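Local coordinates for protein RavA (Legionella pneumophila str. Paris, PDB 6WO6) that is a Legionella pneumophila effector of uncertain molecular activity, probably acting inside the infected host cell, and folds into an elongated, all-helical chain, at residues A[14-19]-A[49-54]; A[104-109]-A[151-156]; A[179-184]-A[215-220]; A[263-268]-A[293-298]. The protein carries 2 engineered substitutions. One frame throughout, in Å; residues are numbered along the deposited sequence.

Contact 1: A[14-19]-A[49-54]; sequences EHPYEV and VLECPV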
loop_
_atom_site.group_PDB
_atom_site.type_symbol
_atom_site.label_atom_id
_atom_site.label_comp_id
_atom_site.label_asym_id
_atom_site.label_seq_id
_atom_site.Cartn_x
_atom_site.Cartn_y
_atom_site.Cartn_z
ATOM N N GLU A 14 -37.437 -4.952 -3.689
ATOM C CA GLU A 14 -36.247 -5.730 -3.365
ATOM C C GLU A 14 -35.063 -5.412 -4.268
ATOM O O GLU A 14 -33.916 -5.658 -3.872
ATOM C CB GLU A 14 -36.552 -7.232 -3.420
ATOM C CG GLU A 14 -37.105 -7.738 -4.740
ATOM C CD GLU A 14 -37.605 -9.172 -4.641
ATOM O OE1 GLU A 14 -38.152 -9.537 -3.576
ATOM O OE2 GLU A 14 -37.447 -9.935 -5.620
ATOM N N HIS A 15 -35.307 -4.873 -5.460
ATOM C CA HIS A 15 -34.251 -4.381 -6.344
ATOM C C HIS A 15 -34.628 -2.970 -6.776
ATOM O O HIS A 15 -35.081 -2.753 -7.909
ATOM C CB HIS A 15 -34.053 -5.304 -7.547
ATOM C CG HIS A 15 -33.627 -6.692 -7.180
ATOM N ND1 HIS A 15 -32.457 -6.958 -6.502
ATOM C CD2 HIS A 15 -34.216 -7.892 -7.399
ATOM C CE1 HIS A 15 -32.345 -8.262 -6.317
ATOM N NE2 HIS A 15 -33.399 -8.852 -6.852
ATOM N N PRO A 16 -34.454 -1.982 -5.893
ATOM C CA PRO A 16 -34.927 -0.625 -6.215
ATOM C C PRO A 16 -34.249 0.004 -7.421
ATOM O O PRO A 16 -34.891 0.797 -8.118
ATOM C CB PRO A 16 -34.634 0.162 -4.928
ATOM C CG PRO A 16 -33.603 -0.643 -4.204
ATOM C CD PRO A 16 -33.916 -2.069 -4.527
ATOM N N TYR A 17 -32.980 -0.312 -7.697
ATOM C CA TYR A 17 -32.320 0.320 -8.837
ATOM C C TYR A 17 -32.865 -0.207 -10.160
ATOM O O TYR A 17 -33.007 0.554 -11.123
ATOM C CB TYR A 17 -30.806 0.126 -8.773
ATOM C CG TYR A 17 -30.105 0.742 -9.965
ATOM C CD1 TYR A 17 -29.986 2.121 -10.086
ATOM C CD2 TYR A 17 -29.588 -0.052 -10.983
ATOM C CE1 TYR A 17 -29.361 2.695 -11.179
ATOM C CE2 TYR A 17 -28.961 0.512 -12.080
ATOM C CZ TYR A 17 -28.851 1.887 -12.172
ATOM O OH TYR A 17 -28.229 2.461 -13.258
ATOM N N GLU A 18 -33.169 -1.503 -10.229
ATOM C CA GLU A 18 -33.739 -2.053 -11.453
ATOM C C GLU A 18 -35.106 -1.452 -11.755
ATOM O O GLU A 18 -35.480 -1.318 -12.925
ATOM C CB GLU A 18 -33.838 -3.575 -11.343
ATOM C CG GLU A 18 -32.517 -4.267 -11.014
ATOM N N VAL A 19 -35.852 -1.068 -10.723
ATOM C CA VAL A 19 -37.226 -0.608 -10.900
ATOM C C VAL A 19 -37.298 0.902 -11.093
ATOM O O VAL A 19 -38.072 1.387 -11.921
ATOM C CB VAL A 19 -38.082 -1.064 -9.698
ATOM C CG1 VAL A 19 -39.527 -0.617 -9.867
ATOM C CG2 VAL A 19 -38.000 -2.574 -9.528
ATOM N N VAL A 49 -29.204 3.816 -4.306
ATOM C CA VAL A 49 -27.870 4.241 -4.717
ATOM C C VAL A 49 -26.851 3.116 -4.540
ATOM O O VAL A 49 -25.908 2.996 -5.333
ATOM C CB VAL A 49 -27.477 5.518 -3.948
ATOM C CG1 VAL A 49 -25.994 5.551 -3.648
ATOM C CG2 VAL A 49 -27.871 6.746 -4.748
ATOM N N LEU A 50 -27.027 2.265 -3.525
ATOM C CA LEU A 50 -26.116 1.140 -3.331
ATOM C C LEU A 50 -26.164 0.186 -4.515
ATOM O O LEU A 50 -25.122 -0.199 -5.058
ATOM C CB LEU A 50 -26.457 0.401 -2.038
ATOM C CG LEU A 50 -25.790 0.915 -0.764
ATOM C CD1 LEU A 50 -26.530 0.419 0.466
ATOM C CD2 LEU A 50 -24.337 0.475 -0.722
ATOM N N GLU A 51 -27.370 -0.199 -4.942
ATOM C CA GLU A 51 -27.486 -1.198 -5.999
ATOM C C GLU A 51 -27.040 -0.694 -7.366
ATOM O O GLU A 51 -26.873 -1.511 -8.278
ATOM C CB GLU A 51 -28.921 -1.706 -6.090
ATOM C CG GLU A 51 -29.370 -2.493 -4.878
ATOM C CD GLU A 51 -30.704 -3.164 -5.102
ATOM O OE1 GLU A 51 -31.124 -3.959 -4.234
ATOM O OE2 GLU A 51 -31.328 -2.897 -6.152
ATOM N N CYS A 52 -26.844 0.609 -7.535
ATOM C CA CYS A 52 -26.433 1.149 -8.826
ATOM C C CYS A 52 -24.961 0.847 -9.078
ATOM O O CYS A 52 -24.109 1.286 -8.299
ATOM C CB CYS A 52 -26.671 2.649 -8.869
ATOM S SG CYS A 52 -26.007 3.457 -10.331
ATOM N N PRO A 53 -24.618 0.112 -10.138
ATOM C CA PRO A 53 -23.204 -0.164 -10.418
ATOM C C PRO A 53 -22.454 1.118 -10.742
ATOM O O PRO A 53 -23.039 2.128 -11.142
ATOM C CB PRO A 53 -23.253 -1.101 -11.631
ATOM C CG PRO A 53 -24.651 -1.630 -11.663
ATOM C CD PRO A 53 -25.508 -0.533 -11.114
ATOM N N VAL A 54 -21.132 1.064 -10.571
ATOM C CA VAL A 54 -20.309 2.261 -10.739
ATOM C C VAL A 54 -20.388 2.779 -12.170
ATOM O O VAL A 54 -20.529 3.988 -12.400
ATOM C CB VAL A 54 -18.858 1.972 -10.317
ATOM C CG1 VAL A 54 -17.955 3.147 -10.662
ATOM C CG2 VAL A 54 -18.798 1.666 -8.828
#
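Tyr17 reaches across from the first turn of helix 16-20 and lays its ring on the backbone of Cys52, which follows helix 38-51. CB of Tyr17 starts 3.8 Å from CB of Glu51. With CG anti to the backbone N (chi1 178°), the ring then extends along the chain towards Cys52. The CA of Cys52 stands over the middle of one ring face, 3.8 Å from the Tyr17 ring centroid and 8° off the normal, a CH-pi contact. Further out, contacts part to two sides: CE1 of Tyr17 meets SG of Cys52 at 3.5 Å, an oblique sulfur-aromatic approach, while CE2 of Tyr17 touches CD of Pro53 at 3.7 Å. At the tip, OH is hydrogen-bonded to Glu56 in helix 54-66, and Phe60 of that helix packs edge-to-face with the ring. Tyr17 thus ties one helix start to the joint between two successive helices, a tertiary link within the N-terminal helical region. Glu51 answers in the opposite direction. Its extended chain crosses Pro16 at about a right angle, with OE2 of Glu51 3.2 Å from CD of Pro16 and accepting a weak but nearly straight bond from the backbone N of Tyr17 (3.4 Å, 168°). Since His15 occupies the N-cap, the carboxylate sits by the amino end of a helix, where its negative charge would probably be favoured.

Contact 2: A[104-109]-A[151-156]; sequences SMILEK and SQNINN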
loop_
_atom_site.group_PDB
_atom_site.type_symbol
_atom_site.label_atom_id
_atom_site.label_comp_id
_atom_site.label_asym_id
_atom_site.label_seq_id
_atom_site.Cartn_x
_atom_site.Cartn_y
_atom_site.Cartn_z
ATOM N N SER A 104 -6.293 15.152 -1.785
ATOM C CA SER A 104 -6.707 16.545 -1.925
ATOM C C SER A 104 -8.198 16.692 -1.665
ATOM O O SER A 104 -8.624 17.556 -0.889
ATOM C CB SER A 104 -6.348 17.065 -3.320
ATOM O OG SER A 104 -4.948 17.226 -3.467
ATOM N N MET A 105 -9.008 15.840 -2.297
ATOM C CA MET A 105 -10.448 15.875 -2.071
ATOM C C MET A 105 -10.784 15.654 -0.601
ATOM O O MET A 105 -11.713 16.275 -0.069
ATOM C CB MET A 105 -11.131 14.830 -2.954
ATOM C CG MET A 105 -12.481 14.356 -2.456
ATOM S SD MET A 105 -13.304 13.290 -3.653
ATOM C CE MET A 105 -11.900 12.440 -4.374
ATOM N N ILE A 106 -10.031 14.788 0.079
ATOM C CA ILE A 106 -10.311 14.552 1.494
ATOM C C ILE A 106 -9.886 15.746 2.348
ATOM O O ILE A 106 -10.534 16.061 3.354
ATOM C CB ILE A 106 -9.641 13.241 1.950
ATOM C CG1 ILE A 106 -10.236 12.066 1.169
ATOM C CG2 ILE A 106 -9.790 13.036 3.454
ATOM C CD1 ILE A 106 -10.160 10.742 1.882
ATOM N N LEU A 107 -8.819 16.445 1.955
ATOM C CA LEU A 107 -8.317 17.570 2.738
ATOM C C LEU A 107 -9.067 18.861 2.445
ATOM O O LEU A 107 -9.262 19.677 3.352
ATOM C CB LEU A 107 -6.826 17.780 2.473
ATOM C CG LEU A 107 -5.874 16.697 2.970
ATOM C CD1 LEU A 107 -4.443 17.019 2.573
ATOM C CD2 LEU A 107 -5.999 16.541 4.472
ATOM N N GLU A 108 -9.489 19.065 1.197
ATOM C CA GLU A 108 -10.249 20.246 0.783
ATOM C C GLU A 108 -11.631 20.316 1.413
ATOM O O GLU A 108 -12.421 21.186 1.014
ATOM C CB GLU A 108 -10.374 20.281 -0.741
ATOM C CG GLU A 108 -9.077 20.598 -1.470
ATOM C CD GLU A 108 -9.128 20.215 -2.937
ATOM O OE1 GLU A 108 -10.145 19.629 -3.367
ATOM O OE2 GLU A 108 -8.149 20.497 -3.660
ATOM N N LYS A 109 -11.913 19.426 2.367
ATOM C CA LYS A 109 -13.190 19.379 3.074
ATOM C C LYS A 109 -14.357 19.194 2.108
ATOM O O LYS A 109 -15.467 19.676 2.348
ATOM C CB LYS A 109 -13.387 20.622 3.947
ATOM C CG LYS A 109 -12.119 21.064 4.677
ATOM C CD LYS A 109 -12.362 21.317 6.156
ATOM C CE LYS A 109 -12.312 20.027 6.958
ATOM N NZ LYS A 109 -12.526 20.275 8.412
ATOM N N SER A 151 -5.490 11.378 7.586
ATOM C CA SER A 151 -5.925 10.407 8.585
ATOM C C SER A 151 -6.880 11.036 9.593
ATOM O O SER A 151 -7.964 10.499 9.853
ATOM C CB SER A 151 -4.706 9.808 9.294
ATOM O OG SER A 151 -5.057 8.646 10.027
ATOM N N GLN A 152 -6.512 12.201 10.141
ATOM C CA GLN A 152 -7.357 12.826 11.155
ATOM C C GLN A 152 -8.765 13.063 10.625
ATOM O O GLN A 152 -9.750 12.729 11.295
ATOM C CB GLN A 152 -6.743 14.141 11.636
ATOM C CG GLN A 152 -7.544 14.793 12.754
ATOM C CD GLN A 152 -7.135 16.230 13.021
ATOM O OE1 GLN A 152 -7.948 17.149 12.905
ATOM N NE2 GLN A 152 -5.874 16.429 13.391
ATOM N N ASN A 153 -8.877 13.609 9.409
ATOM C CA ASN A 153 -10.194 13.813 8.813
ATOM C C ASN A 153 -10.980 12.509 8.786
ATOM O O ASN A 153 -12.145 12.464 9.200
ATOM C CB ASN A 153 -10.050 14.397 7.405
ATOM C CG ASN A 153 -9.789 15.895 7.414
ATOM O OD1 ASN A 153 -9.432 16.469 8.442
ATOM N ND2 ASN A 153 -9.970 16.534 6.262
ATOM N N ILE A 154 -10.336 11.421 8.352
ATOM C CA ILE A 154 -11.021 10.135 8.275
ATOM C C ILE A 154 -11.518 9.706 9.646
ATOM O O ILE A 154 -12.595 9.107 9.768
ATOM C CB ILE A 154 -10.095 9.070 7.657
ATOM C CG1 ILE A 154 -9.570 9.534 6.297
ATOM C CG2 ILE A 154 -10.834 7.755 7.503
ATOM C CD1 ILE A 154 -10.635 9.628 5.246
ATOM N N ASN A 155 -10.765 10.016 10.702
ATOM C CA ASN A 155 -11.200 9.618 12.033
ATOM C C ASN A 155 -12.359 10.467 12.538
ATOM O O ASN A 155 -13.132 9.998 13.382
ATOM C CB ASN A 155 -10.023 9.680 13.007
ATOM C CG ASN A 155 -8.987 8.602 12.734
ATOM O OD1 ASN A 155 -9.309 7.413 12.686
ATOM N ND2 ASN A 155 -7.739 9.014 12.539
ATOM N N ASN A 156 -12.511 11.694 12.029
ATOM C CA ASN A 156 -13.606 12.542 12.483
ATOM C C ASN A 156 -14.921 12.170 11.818
ATOM O O ASN A 156 -15.979 12.279 12.446
ATOM C CB ASN A 156 -13.282 14.014 12.221
ATOM C CG ASN A 156 -12.130 14.518 13.067
ATOM O OD1 ASN A 156 -11.856 13.987 14.145
ATOM N ND2 ASN A 156 -11.448 15.553 12.586
#
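Asn153 and Ile106 run antiparallel past one another, so that the amide end of the first lies beside the backbone carbonyl of the second while their aliphatic parts overlap behind it. The torsion of Asn153, with CG anti to its carbonyl carbon, sends ND2 of Asn153 toward the other helix, to a bond of 3.0 Å with O of Ile106. That oxygen lies almost in the amide plane of Asn153. The donor, however, approaches from above the carbonyl plane, 34° out of it, and the bond is bent, with an angle of 146° at the hydrogen. CG2 of Ile106 lies 4.2 Å from CB of Asn153. Ile154 meets Ile106 at about a right angle, tip to tip: the CD1 atoms of Ile106 and Ile154 are 3.6 Å apart, and CD1 of Ile154 also lies 3.9 Å from CG2 of Ile106. Lys109, just past the helix end, brings its CE to 4.3 Å from ND2 of Asn153. Leu107 brings CD2 to 4.4 Å from ND2 of Asn153 and also packs on Arg149 and Val150 of helix 147-157, and Ile154 continues to Phe163 and Ala164 of helix 162-181. A polar side chain of one helix holding a carbonyl in the last turn of another, backed by crossed isoleucines, is helix-to-helix packing of an all-helical fold, here joining helix 102-107 to helix 147-157.

Contact 3: A[179-184]-A[215-220]; sequences RLLLGD and SSIAGK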
loop_
_atom_site.group_PDB
_atom_site.type_symbol
_atom_site.label_atom_id
_atom_site.label_comp_id
_atom_site.label_asym_id
_atom_site.label_seq_id
_atom_site.Cartn_x
_atom_site.Cartn_y
_atom_site.Cartn_z
ATOM N N ARG A 179 11.127 5.306 5.600
ATOM C CA ARG A 179 12.146 5.725 6.559
ATOM C C ARG A 179 13.085 4.592 6.961
ATOM O O ARG A 179 14.257 4.847 7.265
ATOM C CB ARG A 179 11.482 6.316 7.805
ATOM N N LEU A 180 12.611 3.346 6.969
ATOM C CA LEU A 180 13.394 2.231 7.485
ATOM C C LEU A 180 13.912 1.313 6.385
ATOM O O LEU A 180 15.128 1.147 6.249
ATOM C CB LEU A 180 12.563 1.435 8.497
ATOM C CG LEU A 180 12.103 2.214 9.730
ATOM C CD1 LEU A 180 11.547 1.267 10.789
ATOM C CD2 LEU A 180 13.241 3.061 10.287
ATOM N N LEU A 181 13.024 0.707 5.592
ATOM C CA LEU A 181 13.462 -0.287 4.616
ATOM C C LEU A 181 14.404 0.320 3.583
ATOM O O LEU A 181 15.418 -0.290 3.222
ATOM C CB LEU A 181 12.256 -0.924 3.928
ATOM C CG LEU A 181 12.572 -2.126 3.038
ATOM C CD1 LEU A 181 13.354 -3.171 3.818
ATOM C CD2 LEU A 181 11.297 -2.728 2.469
ATOM N N LEU A 182 14.092 1.517 3.097
ATOM C CA LEU A 182 14.931 2.201 2.123
ATOM C C LEU A 182 16.001 3.070 2.771
ATOM O O LEU A 182 16.636 3.867 2.074
ATOM C CB LEU A 182 14.067 3.054 1.191
ATOM C CG LEU A 182 13.184 2.291 0.203
ATOM C CD1 LEU A 182 12.222 3.233 -0.501
ATOM C CD2 LEU A 182 14.045 1.549 -0.808
ATOM N N GLY A 183 16.220 2.933 4.080
ATOM C CA GLY A 183 17.194 3.726 4.792
ATOM C C GLY A 183 18.495 2.981 5.042
ATOM O O GLY A 183 18.768 1.923 4.470
ATOM N N ASP A 184 19.314 3.561 5.921
ATOM C CA ASP A 184 20.600 2.975 6.281
ATOM C C ASP A 184 20.480 1.811 7.256
ATOM O O ASP A 184 21.453 1.068 7.426
ATOM C CB ASP A 184 21.519 4.045 6.879
ATOM C CG ASP A 184 22.014 5.037 5.844
ATOM O OD1 ASP A 184 22.183 4.640 4.671
ATOM O OD2 ASP A 184 22.238 6.213 6.203
ATOM N N SER A 215 18.951 -4.846 -4.566
ATOM C CA SER A 215 20.375 -5.092 -4.355
ATOM C C SER A 215 20.913 -4.244 -3.207
ATOM O O SER A 215 21.590 -4.752 -2.304
ATOM C CB SER A 215 21.152 -4.814 -5.640
ATOM O OG SER A 215 20.764 -5.704 -6.669
ATOM N N SER A 216 20.621 -2.940 -3.231
ATOM C CA SER A 216 21.089 -2.048 -2.174
ATOM C C SER A 216 20.494 -2.425 -0.824
ATOM O O SER A 216 21.199 -2.449 0.194
ATOM C CB SER A 216 20.744 -0.602 -2.533
ATOM O OG SER A 216 20.872 0.253 -1.412
ATOM N N ILE A 217 19.190 -2.710 -0.794
ATOM C CA ILE A 217 18.538 -3.092 0.454
ATOM C C ILE A 217 19.144 -4.378 0.993
ATOM O O ILE A 217 19.385 -4.510 2.197
ATOM C CB ILE A 217 17.017 -3.226 0.245
ATOM C CG1 ILE A 217 16.433 -1.923 -0.296
ATOM C CG2 ILE A 217 16.325 -3.622 1.542
ATOM C CD1 ILE A 217 15.026 -2.075 -0.826
ATOM N N ALA A 218 19.409 -5.345 0.110
ATOM C CA ALA A 218 19.981 -6.612 0.551
ATOM C C ALA A 218 21.391 -6.421 1.087
ATOM O O ALA A 218 21.772 -7.048 2.083
ATOM C CB ALA A 218 19.973 -7.620 -0.597
ATOM N N GLY A 219 22.179 -5.557 0.443
ATOM C CA GLY A 219 23.511 -5.272 0.951
ATOM C C GLY A 219 23.476 -4.641 2.330
ATOM O O GLY A 219 24.196 -5.065 3.243
ATOM N N LYS A 220 22.624 -3.624 2.505
ATOM C CA LYS A 220 22.511 -2.981 3.812
ATOM C C LYS A 220 21.965 -3.938 4.867
ATOM O O LYS A 220 22.374 -3.871 6.030
ATOM C CB LYS A 220 21.636 -1.731 3.719
ATOM C CG LYS A 220 22.189 -0.654 2.797
ATOM C CD LYS A 220 21.594 0.707 3.121
ATOM C CE LYS A 220 21.974 1.749 2.083
ATOM N NZ LYS A 220 21.270 1.520 0.789
#
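Apolar packing comes first, and Ile217 carries it. Its two branches divide the work. CG2 of Ile217, which stands anti to the backbone N, meets CD1 of Leu181 at 3.8 Å, and CD1 of Ile217, at the end of the other branch, meets CD2 of Leu182 also at 3.8 Å. Leu181 crosses the isoleucine at about a right angle and Leu182 crosses it obliquely, so two successive leucines engage different methyls of the same residue. The Leu181 carbonyl lies alongside too, its O being 3.8 Å from CG2 of Ile217.

A second kind of contact is made by the aliphatic stem of Lys220. It leans over the backbone that follows the helix end, bringing CD of Lys220 to 3.4 Å from O of Gly183. Beyond this, CE of Lys220 passes OD1 of Asp184 at 3.9 Å.

Electrostatics add a third, looser element. The Lys220 chain is extended up to its last torsion and there bends (chi4 71°), which turns NZ away from the aspartate and brings NZ of Lys220 to 2.6 Å from OG of Ser216; NZ of Lys220 and OD1 of Asp184 are 5.1 Å apart, opposite charges that may attract without forming a salt bridge.

Together these contacts join the carboxyl end of helix 162-181, which finishes in a pi-type turn, to helix 214-224. Phe189 and Phe190 of helix 188-191 cover Leu181, and Ile210 from a loop touches both Leu181 and Ile217. Elsewhere on helix 214-224, Ala218 rests on Lys250 and Val251 of helix 246-265.

Contact 4: A[263-268]-A[293-298]; sequences RNLLGD and ELLKGH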
loop_
_atom_site.group_PDB
_atom_site.type_symbol
_atom_site.label_atom_id
_atom_site.label_comp_id
_atom_site.label_asym_id
_atom_site.label_seq_id
_atom_site.Cartn_x
_atom_site.Cartn_y
_atom_site.Cartn_z
ATOM N N ARG A 263 33.771 -16.872 6.978
ATOM C CA ARG A 263 34.279 -18.219 7.207
ATOM C C ARG A 263 35.557 -18.499 6.422
ATOM O O ARG A 263 36.536 -19.001 6.984
ATOM C CB ARG A 263 33.201 -19.246 6.842
ATOM C CG ARG A 263 33.500 -20.672 7.287
ATOM C CD ARG A 263 32.398 -21.630 6.834
ATOM N NE ARG A 263 32.404 -22.890 7.579
ATOM C CZ ARG A 263 33.062 -23.986 7.203
ATOM N NH1 ARG A 263 33.778 -23.987 6.086
ATOM N NH2 ARG A 263 33.004 -25.082 7.949
ATOM N N ASN A 264 35.569 -18.180 5.128
ATOM C CA ASN A 264 36.668 -18.560 4.249
ATOM C C ASN A 264 37.650 -17.427 3.984
ATOM O O ASN A 264 38.863 -17.666 3.963
ATOM C CB ASN A 264 36.115 -19.083 2.921
ATOM C CG ASN A 264 35.282 -20.340 3.098
ATOM O OD1 ASN A 264 35.678 -21.265 3.808
ATOM N ND2 ASN A 264 34.113 -20.372 2.465
ATOM N N LEU A 265 37.167 -16.200 3.781
ATOM C CA LEU A 265 38.082 -15.094 3.517
ATOM C C LEU A 265 38.801 -14.639 4.778
ATOM O O LEU A 265 39.966 -14.228 4.710
ATOM C CB LEU A 265 37.333 -13.918 2.883
ATOM C CG LEU A 265 38.229 -12.767 2.415
ATOM C CD1 LEU A 265 39.301 -13.288 1.475
ATOM C CD2 LEU A 265 37.413 -11.685 1.739
ATOM N N LEU A 266 38.141 -14.713 5.930
ATOM C CA LEU A 266 38.750 -14.333 7.196
ATOM C C LEU A 266 39.213 -15.536 8.007
ATOM O O LEU A 266 39.530 -15.389 9.193
ATOM C CB LEU A 266 37.774 -13.483 8.010
ATOM C CG LEU A 266 37.370 -12.197 7.287
ATOM C CD1 LEU A 266 36.530 -11.295 8.176
ATOM C CD2 LEU A 266 38.613 -11.473 6.803
ATOM N N GLY A 267 39.262 -16.713 7.396
ATOM C CA GLY A 267 39.764 -17.912 8.034
ATOM C C GLY A 267 41.250 -18.101 7.823
ATOM O O GLY A 267 42.012 -17.138 7.690
ATOM N N ASP A 268 41.668 -19.367 7.781
ATOM C CA ASP A 268 43.082 -19.705 7.671
ATOM C C ASP A 268 43.572 -19.800 6.232
ATOM O O ASP A 268 44.766 -19.598 5.980
ATOM C CB ASP A 268 43.365 -21.030 8.384
ATOM C CG ASP A 268 43.175 -20.936 9.883
ATOM O OD1 ASP A 268 43.538 -19.890 10.465
ATOM O OD2 ASP A 268 42.662 -21.905 10.480
ATOM N N GLU A 293 33.992 -2.868 5.780
ATOM C CA GLU A 293 33.766 -3.101 7.204
ATOM C C GLU A 293 34.349 -4.439 7.644
ATOM O O GLU A 293 35.151 -4.505 8.582
ATOM C CB GLU A 293 32.270 -3.047 7.517
ATOM C CG GLU A 293 31.851 -1.874 8.386
ATOM C CD GLU A 293 31.338 -0.701 7.572
ATOM O OE1 GLU A 293 30.885 0.292 8.180
ATOM O OE2 GLU A 293 31.380 -0.775 6.324
ATOM N N LEU A 294 33.951 -5.522 6.976
ATOM C CA LEU A 294 34.340 -6.856 7.415
ATOM C C LEU A 294 35.822 -7.146 7.192
ATOM O O LEU A 294 36.372 -8.032 7.857
ATOM C CB LEU A 294 33.481 -7.901 6.702
ATOM C CG LEU A 294 31.970 -7.683 6.827
ATOM C CD1 LEU A 294 31.202 -8.821 6.176
ATOM C CD2 LEU A 294 31.559 -7.515 8.282
ATOM N N LEU A 295 36.479 -6.428 6.281
ATOM C CA LEU A 295 37.912 -6.571 6.059
ATOM C C LEU A 295 38.721 -5.460 6.717
ATOM O O LEU A 295 39.921 -5.342 6.449
ATOM C CB LEU A 295 38.224 -6.607 4.560
ATOM C CG LEU A 295 37.593 -7.695 3.690
ATOM C CD1 LEU A 295 38.243 -7.700 2.317
ATOM C CD2 LEU A 295 37.707 -9.058 4.344
ATOM N N LYS A 296 38.098 -4.643 7.563
ATOM C CA LYS A 296 38.795 -3.517 8.170
ATOM C C LYS A 296 39.876 -4.028 9.115
ATOM O O LYS A 296 39.582 -4.745 10.077
ATOM C CB LYS A 296 37.812 -2.617 8.915
ATOM C CG LYS A 296 38.385 -1.252 9.256
ATOM C CD LYS A 296 38.173 -0.898 10.715
ATOM C CE LYS A 296 39.150 0.186 11.148
ATOM N NZ LYS A 296 40.567 -0.273 11.048
ATOM N N GLY A 297 41.122 -3.662 8.838
ATOM C CA GLY A 297 42.227 -4.092 9.675
ATOM C C GLY A 297 42.527 -5.573 9.589
ATOM O O GLY A 297 42.930 -6.178 10.590
ATOM N N HIS A 298 42.329 -6.176 8.416
ATOM C CA HIS A 298 42.663 -7.575 8.199
ATOM C C HIS A 298 43.445 -7.811 6.916
ATOM O O HIS A 298 43.817 -8.958 6.645
ATOM C CB HIS A 298 41.392 -8.441 8.171
ATOM C CG HIS A 298 40.821 -8.730 9.525
ATOM N ND1 HIS A 298 39.651 -8.160 9.977
ATOM C CD2 HIS A 298 41.258 -9.535 10.523
ATOM C CE1 HIS A 298 39.392 -8.597 11.196
ATOM N NE2 HIS A 298 40.352 -9.433 11.551
#
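Two adjacent leucines, Leu265 and Leu266, reach the same partner by different torsions. In Leu265, the last helical residue, CG is anti to the backbone N (chi1 -173°). In Leu266, the first to leave helical geometry, CG is anti to the carbonyl carbon instead (chi1 -60°). Both leucines thus offer a CD2 methyl to a single branch of Leu295: CD2 of Leu295 lies 3.7 Å from CD2 of Leu265 and 3.6 Å from CD2 of Leu266. Leu295 shares the first torsion of Leu266, and although its CB starts off to the flank, its methyl end swings in to touch both. It crosses Leu265 at about a right angle and Leu266 obliquely. CD1 of Leu295 adds a looser touch, 4.1 Å from CD2 of Leu265.

The other methyl of Leu266 points at backbone, with CD1 3.3 Å from O of Leu294. The CD2 of Leu266 that meets Leu295 also comes to 4.3 Å from CB of His298, oblique to the imidazole ring. His298 is carried round to that position by a tight turn: Gly297 has positive phi (69°), a conformation that suits glycine, and the backbone N of His298 bonds to O of Leu295.

Outside the two segments, Leu265 also packs on Pro270, Phe273 and Phe274 of helix 270-275. The arrangement is one of helix ends meeting: the carboxyl terminus of helix 246-265 packs against the turn between helix 290-294 and helix 299-304, whose N-cap is His298, a leucine-lined junction of an all-helical fold.

How the contacts relate
The four contacts follow one another strictly along the chain, each closing before the next opens, and none touches another. They are spread along a long molecule: the centres of contacts 1 and 4 lie about 71 Å apart, on opposite sides of the chain's centre, whereas contacts 3 and 4 are neighbours, about 23 Å between centres and about 8 Å between nearest atoms. Contacts 2 and 3 are joined in sequence, since helix 147-157 leads into helix 162-181. Segments 179-184 and 263-268 share the sequence Leu-Leu-Gly-Asp, each ending a helix in a pi-type turn. Such local closures, placed in series, are consistent with an extended helical architecture.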